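Local coordinates for sorbitol dehydrogenase (Gluconobacter oxydans, PDB 5ITG), which probably oxidises D-sorbitol to L-sorbose with a nicotinamide cofactor, as a polyol dehydrogenase of the mannitol dehydrogenase family, at residues N13-Y19 against V95-A100; D189-H193 against E291-I295. One frame throughout, in Å; residues are numbered along the deposited sequence.

Contact 1 of 2, residues N13-Y19 against V95-A100; sequences NVQAPPY and VRVMGA
Q15 reaches across to both neighbours of R96 through its backbone. Its N donates to V95 O at 3.0 Å, and its O accepts V97 N at 2.8 Å, leaving Q15 and R96 as a parallel bridge pair. The two side chains run alongside each other. Q15 keeps CG trans to its own N (chi1 173°) and continues extended, which lays OE1 over the centre of the R96 guanidinium, 3.0 Å from CZ; the angles are too poor for a hydrogen bond, so a carbonyl oxygen rests on a cationic face. P18 CD sits at the guanidinium edge, 3.6 Å from R96 NH2. Trimming R96 to an alanine here would probably leave Q15 OE1 without its flat cationic partner and uncover the flank of P18. Through this short pairing the N-terminal arm adds a parallel edge to strand 93-106 of the mixed sheet in the Rossmann domain. On the other face, V14 CG2 meets V95 CG1 at 3.5 Å and V14 CG1 meets V97 CG2 at 3.7 Å. Farther along, P17 CG and CD lie against V97 O, and P17 CB over a face of the Y19 ring. E46 of helix 41-46 hydrogen-bonds Y19 OH and G99 N.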
ATOM      1  N   ASN A  13      11.102   7.881 -27.437  1.00 46.08           N
ATOM      2  CA  ASN A  13      10.706   6.821 -26.511  1.00 45.41           C
ATOM      3  C   ASN A  13      10.020   7.334 -25.245  1.00 43.98           C
ATOM      4  O   ASN A  13       9.366   6.572 -24.533  1.00 43.69           O
ATOM      5  CB  ASN A  13      11.934   6.002 -26.112  1.00 46.95           C
ATOM      6  CG  ASN A  13      12.905   6.795 -25.259  1.00 49.47           C
ATOM      7  OD1 ASN A  13      13.356   7.874 -25.652  1.00 50.90           O
ATOM      8  ND2 ASN A  13      13.232   6.266 -24.082  1.00 49.29           N
ATOM      9  N   VAL A  14      10.173   8.624 -24.964  1.00 41.73           N
ATOM     10  CA  VAL A  14       9.581   9.219 -23.773  1.00 39.84           C
ATOM     11  C   VAL A  14       8.266   9.926 -24.079  1.00 39.27           C
ATOM     12  O   VAL A  14       8.212  10.800 -24.940  1.00 39.21           O
ATOM     13  CB  VAL A  14      10.551  10.232 -23.132  1.00 39.69           C
ATOM     14  CG1 VAL A  14       9.962  10.778 -21.844  1.00 39.90           C
ATOM     15  CG2 VAL A  14      11.891   9.570 -22.869  1.00 39.51           C
ATOM     16  N   GLN A  15       7.204   9.544 -23.375  1.00 38.38           N
ATOM     17  CA  GLN A  15       5.904  10.168 -23.582  1.00 36.48           C
ATOM     18  C   GLN A  15       5.797  11.426 -22.730  1.00 36.11           C
ATOM     19  O   GLN A  15       6.352  11.492 -21.636  1.00 33.73           O
ATOM     20  CB  GLN A  15       4.773   9.203 -23.212  1.00 37.98           C
ATOM     21  CG  GLN A  15       3.389   9.845 -23.239  1.00 41.10           C
ATOM     22  CD  GLN A  15       2.280   8.880 -22.862  1.00 43.65           C
ATOM     23  OE1 GLN A  15       2.367   8.175 -21.856  1.00 45.09           O
ATOM     24  NE2 GLN A  15       1.220   8.853 -23.664  1.00 44.25           N
ATOM     25  N   ALA A  16       5.082  12.426 -23.235  1.00 34.89           N
ATOM     26  CA  ALA A  16       4.901  13.671 -22.505  1.00 35.10           C
ATOM     27  C   ALA A  16       3.466  13.749 -22.003  1.00 34.63           C
ATOM     28  O   ALA A  16       2.612  12.963 -22.412  1.00 34.82           O
ATOM     29  CB  ALA A  16       5.206  14.856 -23.412  1.00 36.17           C
ATOM     30  N   PRO A  17       3.182  14.694 -21.097  1.00 34.88           N
ATOM     31  CA  PRO A  17       1.815  14.815 -20.586  1.00 35.18           C
ATOM     32  C   PRO A  17       0.835  14.911 -21.749  1.00 35.96           C
ATOM     33  O   PRO A  17       1.024  15.710 -22.657  1.00 37.36           O
ATOM     34  CB  PRO A  17       1.877  16.096 -19.766  1.00 35.04           C
ATOM     35  CG  PRO A  17       3.273  16.061 -19.223  1.00 34.85           C
ATOM     36  CD  PRO A  17       4.080  15.652 -20.431  1.00 33.66           C
ATOM     37  N   PRO A  18      -0.221  14.086 -21.740  1.00 36.65           N
ATOM     38  CA  PRO A  18      -1.225  14.092 -22.809  1.00 37.26           C
ATOM     39  C   PRO A  18      -2.268  15.202 -22.676  1.00 37.33           C
ATOM     40  O   PRO A  18      -3.470  14.947 -22.763  1.00 39.46           O
ATOM     41  CB  PRO A  18      -1.848  12.709 -22.689  1.00 36.93           C
ATOM     42  CG  PRO A  18      -1.864  12.508 -21.200  1.00 37.77           C
ATOM     43  CD  PRO A  18      -0.472  12.983 -20.794  1.00 37.31           C
ATOM     44  N   TYR A  19      -1.803  16.429 -22.469  1.00 37.13           N
ATOM     45  CA  TYR A  19      -2.691  17.580 -22.316  1.00 37.34           C
ATOM     46  C   TYR A  19      -1.864  18.859 -22.280  1.00 38.18           C
ATOM     47  O   TYR A  19      -0.652  18.812 -22.092  1.00 38.09           O
ATOM     48  CB  TYR A  19      -3.500  17.443 -21.022  1.00 34.59           C
ATOM     49  CG  TYR A  19      -2.635  17.202 -19.804  1.00 34.08           C
ATOM     50  CD1 TYR A  19      -1.918  18.242 -19.214  1.00 32.43           C
ATOM     51  CD2 TYR A  19      -2.502  15.924 -19.267  1.00 32.54           C
ATOM     52  CE1 TYR A  19      -1.092  18.018 -18.123  1.00 31.19           C
ATOM     53  CE2 TYR A  19      -1.675  15.686 -18.173  1.00 31.98           C
ATOM     54  CZ  TYR A  19      -0.976  16.737 -17.608  1.00 32.78           C
ATOM     55  OH  TYR A  19      -0.166  16.511 -16.528  1.00 30.55           O
ATOM     56  N   VAL A  95       8.569   4.905 -20.483  1.00 31.01           N
ATOM     57  CA  VAL A  95       8.804   6.062 -19.627  1.00 31.44           C
ATOM     58  C   VAL A  95       8.012   7.278 -20.084  1.00 31.53           C
ATOM     59  O   VAL A  95       7.814   7.499 -21.282  1.00 30.88           O
ATOM     60  CB  VAL A  95      10.315   6.417 -19.554  1.00 32.11           C
ATOM     61  CG1 VAL A  95      10.836   6.807 -20.924  1.00 33.91           C
ATOM     62  CG2 VAL A  95      10.532   7.543 -18.553  1.00 31.15           C
ATOM     63  N   ARG A  96       7.545   8.060 -19.116  1.00 30.68           N
ATOM     64  CA  ARG A  96       6.757   9.247 -19.412  1.00 31.14           C
ATOM     65  C   ARG A  96       7.065  10.371 -18.433  1.00 31.30           C
ATOM     66  O   ARG A  96       7.489  10.128 -17.301  1.00 31.36           O
ATOM     67  CB  ARG A  96       5.265   8.909 -19.348  1.00 31.78           C
ATOM     68  CG  ARG A  96       4.785   8.458 -17.969  1.00 34.14           C
ATOM     69  CD  ARG A  96       3.348   7.980 -18.029  1.00 34.80           C
ATOM     70  NE  ARG A  96       2.475   9.003 -18.595  1.00 38.10           N
ATOM     71  CZ  ARG A  96       1.260   8.769 -19.078  1.00 39.47           C
ATOM     72  NH1 ARG A  96       0.763   7.539 -19.069  1.00 39.79           N
ATOM     73  NH2 ARG A  96       0.540   9.768 -19.571  1.00 40.53           N
ATOM     74  N   VAL A  97       6.865  11.606 -18.884  1.00 29.56           N
ATOM     75  CA  VAL A  97       7.093  12.772 -18.045  1.00 28.52           C
ATOM     76  C   VAL A  97       5.722  13.179 -17.522  1.00 27.59           C
ATOM     77  O   VAL A  97       4.819  13.501 -18.293  1.00 26.88           O
ATOM     78  CB  VAL A  97       7.726  13.930 -18.853  1.00 29.76           C
ATOM     79  CG1 VAL A  97       7.917  15.152 -17.967  1.00 30.09           C
ATOM     80  CG2 VAL A  97       9.060  13.483 -19.420  1.00 30.13           C
HETATM   81  N   MSE A  98       5.578  13.145 -16.204  1.00 26.90           N
HETATM   82  CA  MSE A  98       4.329  13.462 -15.526  1.00 27.28           C
HETATM   83  C   MSE A  98       4.151  14.956 -15.259  1.00 25.98           C
HETATM   84  O   MSE A  98       5.061  15.608 -14.759  1.00 27.39           O
HETATM   85  CB  MSE A  98       4.292  12.711 -14.196  1.00 29.25           C
HETATM   86  CG  MSE A  98       4.495  11.211 -14.323  1.00 33.41           C
HETATM   87 SE   MSE A  98       2.839  10.321 -14.706  0.79 37.97          SE
HETATM   88  CE  MSE A  98       2.044  10.526 -12.955  1.00 35.40           C
ATOM     89  N   GLY A  99       2.969  15.484 -15.564  1.00 25.02           N
ATOM     90  CA  GLY A  99       2.723  16.899 -15.340  1.00 24.57           C
ATOM     91  C   GLY A  99       1.620  17.266 -14.357  1.00 24.47           C
ATOM     92  O   GLY A  99       1.399  18.450 -14.097  1.00 23.68           O
ATOM     93  N   ALA A 100       0.943  16.270 -13.787  1.00 22.51           N
ATOM     94  CA  ALA A 100      -0.155  16.520 -12.850  1.00 23.15           C
ATOM     95  C   ALA A 100       0.186  17.355 -11.608  1.00 23.13           C
ATOM     96  O   ALA A 100      -0.655  18.109 -11.117  1.00 22.35           O
ATOM     97  CB  ALA A 100      -0.783  15.191 -12.420  1.00 23.36           C
TER

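Contact 2 of 2, residues D189-H193 against E291-I295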
ATOM      1  N   ASP A 189      -3.045   6.005   1.633  1.00 20.00           N
ATOM      2  CA  ASP A 189      -2.097   5.162   2.353  1.00 21.13           C
ATOM      3  C   ASP A 189      -2.649   3.741   2.319  1.00 22.52           C
ATOM      4  O   ASP A 189      -3.866   3.547   2.322  1.00 19.97           O
ATOM      5  CB  ASP A 189      -1.960   5.620   3.802  1.00 22.18           C
ATOM      6  CG  ASP A 189      -0.961   6.753   3.962  1.00 22.36           C
ATOM      7  OD1 ASP A 189       0.228   6.525   3.680  1.00 23.90           O
ATOM      8  OD2 ASP A 189      -1.362   7.865   4.370  1.00 21.19           O
ATOM      9  N   ASN A 190      -1.757   2.752   2.291  1.00 22.88           N
ATOM     10  CA  ASN A 190      -2.159   1.347   2.239  1.00 24.55           C
ATOM     11  C   ASN A 190      -2.525   0.772   3.611  1.00 25.25           C
ATOM     12  O   ASN A 190      -1.742   0.049   4.233  1.00 25.25           O
ATOM     13  CB  ASN A 190      -1.039   0.512   1.605  1.00 27.40           C
ATOM     14  CG  ASN A 190      -1.386  -0.966   1.520  1.00 29.12           C
ATOM     15  OD1 ASN A 190      -2.425  -1.341   0.979  1.00 28.92           O
ATOM     16  ND2 ASN A 190      -0.513  -1.811   2.058  1.00 29.32           N
ATOM     17  N   LEU A 191      -3.728   1.095   4.067  1.00 22.67           N
ATOM     18  CA  LEU A 191      -4.220   0.627   5.352  1.00 23.75           C
ATOM     19  C   LEU A 191      -5.639   0.120   5.156  1.00 21.61           C
ATOM     20  O   LEU A 191      -6.351   0.587   4.271  1.00 21.99           O
ATOM     21  CB  LEU A 191      -4.239   1.780   6.362  1.00 23.72           C
ATOM     22  CG  LEU A 191      -2.936   2.563   6.536  1.00 27.31           C
ATOM     23  CD1 LEU A 191      -3.182   3.781   7.418  1.00 27.24           C
ATOM     24  CD2 LEU A 191      -1.880   1.655   7.150  1.00 27.59           C
ATOM     25  N   ARG A 192      -6.061  -0.824   5.983  1.00 22.77           N
ATOM     26  CA  ARG A 192      -7.418  -1.334   5.867  1.00 22.59           C
ATOM     27  C   ARG A 192      -8.368  -0.221   6.315  1.00 22.08           C
ATOM     28  O   ARG A 192      -8.185   0.386   7.376  1.00 21.43           O
ATOM     29  CB  ARG A 192      -7.558  -2.597   6.711  1.00 25.39           C
ATOM     30  CG  ARG A 192      -6.651  -3.709   6.194  1.00 26.65           C
ATOM     31  CD  ARG A 192      -6.561  -4.866   7.157  1.00 29.97           C
ATOM     32  NE  ARG A 192      -7.824  -5.586   7.274  1.00 29.92           N
ATOM     33  CZ  ARG A 192      -8.060  -6.509   8.196  1.00 29.20           C
ATOM     34  NH1 ARG A 192      -7.115  -6.816   9.077  1.00 26.24           N
ATOM     35  NH2 ARG A 192      -9.236  -7.122   8.240  1.00 27.17           N
ATOM     36  N   HIS A 193      -9.368   0.052   5.483  1.00 20.19           N
ATOM     37  CA  HIS A 193     -10.331   1.121   5.726  1.00 21.17           C
ATOM     38  C   HIS A 193      -9.574   2.410   6.062  1.00 19.13           C
ATOM     39  O   HIS A 193      -9.774   3.016   7.117  1.00 19.70           O
ATOM     40  CB  HIS A 193     -11.291   0.730   6.849  1.00 21.94           C
ATOM     41  CG  HIS A 193     -12.160  -0.439   6.505  1.00 26.01           C
ATOM     42  ND1 HIS A 193     -12.143  -1.616   7.219  1.00 28.73           N
ATOM     43  CD2 HIS A 193     -13.047  -0.623   5.497  1.00 27.54           C
ATOM     44  CE1 HIS A 193     -12.980  -2.477   6.666  1.00 29.55           C
ATOM     45  NE2 HIS A 193     -13.542  -1.898   5.620  1.00 28.20           N
ATOM     46  N   GLU A 291     -10.804  -5.297  -0.503  1.00 13.14           N
ATOM     47  CA  GLU A 291      -9.693  -5.401   0.452  1.00 14.34           C
ATOM     48  C   GLU A 291      -9.406  -6.867   0.762  1.00 13.87           C
ATOM     49  O   GLU A 291      -8.241  -7.271   0.877  1.00 11.57           O
ATOM     50  CB  GLU A 291     -10.015  -4.687   1.778  1.00 14.94           C
ATOM     51  CG  GLU A 291     -10.130  -3.171   1.694  1.00 19.02           C
ATOM     52  CD  GLU A 291     -10.059  -2.501   3.067  1.00 23.91           C
ATOM     53  OE1 GLU A 291     -10.670  -3.027   4.023  1.00 24.87           O
ATOM     54  OE2 GLU A 291      -9.400  -1.446   3.187  1.00 23.02           O
ATOM     55  N   TYR A 292     -10.467  -7.665   0.905  1.00 12.62           N
ATOM     56  CA  TYR A 292     -10.288  -9.070   1.210  1.00 13.21           C
ATOM     57  C   TYR A 292      -9.785  -9.893   0.039  1.00 13.39           C
ATOM     58  O   TYR A 292      -9.141 -10.911   0.247  1.00 12.54           O
ATOM     59  CB  TYR A 292     -11.568  -9.663   1.818  1.00 15.50           C
ATOM     60  CG  TYR A 292     -11.666  -9.287   3.285  1.00 18.01           C
ATOM     61  CD1 TYR A 292     -10.626  -9.601   4.163  1.00 19.81           C
ATOM     62  CD2 TYR A 292     -12.738  -8.540   3.776  1.00 19.61           C
ATOM     63  CE1 TYR A 292     -10.638  -9.172   5.491  1.00 21.49           C
ATOM     64  CE2 TYR A 292     -12.762  -8.102   5.112  1.00 23.56           C
ATOM     65  CZ  TYR A 292     -11.699  -8.421   5.959  1.00 22.99           C
ATOM     66  OH  TYR A 292     -11.680  -7.965   7.259  1.00 22.61           O
ATOM     67  N   VAL A 293     -10.065  -9.461  -1.187  1.00 11.95           N
ATOM     68  CA  VAL A 293      -9.537 -10.177  -2.347  1.00 12.00           C
ATOM     69  C   VAL A 293      -8.011 -10.010  -2.295  1.00 13.90           C
ATOM     70  O   VAL A 293      -7.254 -10.971  -2.451  1.00 15.22           O
ATOM     71  CB  VAL A 293     -10.030  -9.577  -3.679  1.00 12.97           C
ATOM     72  CG1 VAL A 293      -9.231 -10.186  -4.848  1.00 12.33           C
ATOM     73  CG2 VAL A 293     -11.520  -9.860  -3.860  1.00 12.61           C
ATOM     74  N   LYS A 294      -7.566  -8.781  -2.060  1.00 14.57           N
ATOM     75  CA  LYS A 294      -6.134  -8.496  -1.990  1.00 13.85           C
ATOM     76  C   LYS A 294      -5.488  -9.247  -0.830  1.00 14.77           C
ATOM     77  O   LYS A 294      -4.429  -9.872  -0.982  1.00 11.98           O
ATOM     78  CB  LYS A 294      -5.912  -6.998  -1.829  1.00 17.29           C
ATOM     79  CG  LYS A 294      -4.460  -6.575  -1.959  1.00 21.32           C
ATOM     80  CD  LYS A 294      -4.331  -5.081  -1.746  1.00 26.32           C
ATOM     81  CE  LYS A 294      -2.895  -4.678  -1.535  1.00 30.55           C
ATOM     82  NZ  LYS A 294      -2.805  -3.281  -1.019  1.00 34.52           N
ATOM     83  N   ILE A 295      -6.130  -9.193   0.330  1.00 13.08           N
ATOM     84  CA  ILE A 295      -5.613  -9.874   1.514  1.00 13.55           C
ATOM     85  C   ILE A 295      -5.545 -11.398   1.357  1.00 13.99           C
ATOM     86  O   ILE A 295      -4.507 -12.022   1.616  1.00 11.52           O
ATOM     87  CB  ILE A 295      -6.489  -9.551   2.752  1.00 13.71           C
ATOM     88  CG1 ILE A 295      -6.280  -8.091   3.168  1.00 16.06           C
ATOM     89  CG2 ILE A 295      -6.151 -10.490   3.912  1.00 14.46           C
ATOM     90  CD1 ILE A 295      -7.268  -7.632   4.218  1.00 17.10           C
TER
HETATM   91  O   HOH W   1     -10.551  -5.066   6.042  1.00 32.22           O
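E291 lies at the heart of this contact, its carboxylate meeting R192 and H193 where the loop after strand 184-187 of the Rossmann domain passes alongside helix 288-312 of the C-terminal domain. OE2 uses its syn lone pair to accept H193 N at 2.7 Å in a nearly straight bond (172°). H193 is the N-cap residue of helix 194-209, so the carboxylate holds the backbone where that helix begins. The other oxygen, OE1, stands over the centre of the H193 imidazole, 3.5 Å from NE2, with ring and carboxylate planes 49° apart; NE2 itself is hydrogen-bonded to T288 OG1. The R192 chain bends at chi3 (68°), carrying the guanidinium to helix 288-312, where NE passes 3.7 Å from I295 CD1. R192 NH2 gives a weak hydrogen bond to Y292 OH at 2.8 Å, the hydroxyl lying at the guanidinium edge and the tyrosine ring plane turned steeply against the guanidinium plane. K294 NZ comes 2.8 Å from N190 OD1, and the amine is hydrogen-bonded to V228 O. Although R192 and E291 make no direct salt bridge, a water accepts from R192 NE at 3.0 Å and donates to E291 OE1 at 2.9 Å.

Overall arrangement
From the N terminus, the first segment, 13-19, comes ahead of strand 26-31 in the chain, and contact 1 brings it back to strand 93-106, closing a loop of 75 residues that includes strands 26-31, 56-61 and 82-87. The chain then completes strands 125-128 and 184-187 before contact 2 opens at 189-193. Its closing partner, 291-295, comes 97 residues later, after the three-stranded sheet of 226-228, 263-266 and 282-284. The two loops therefore follow in series, neither nesting nor crossing. The centres of contact 1 and contact 2 lie about 30 Å apart, and the nearest atoms of contact 1 and contact 2 about 16 Å apart. Contact 1 fastens the N-terminal arm to the large sheet, whereas contact 2 joins the Rossmann domain to the helical C-terminal domain.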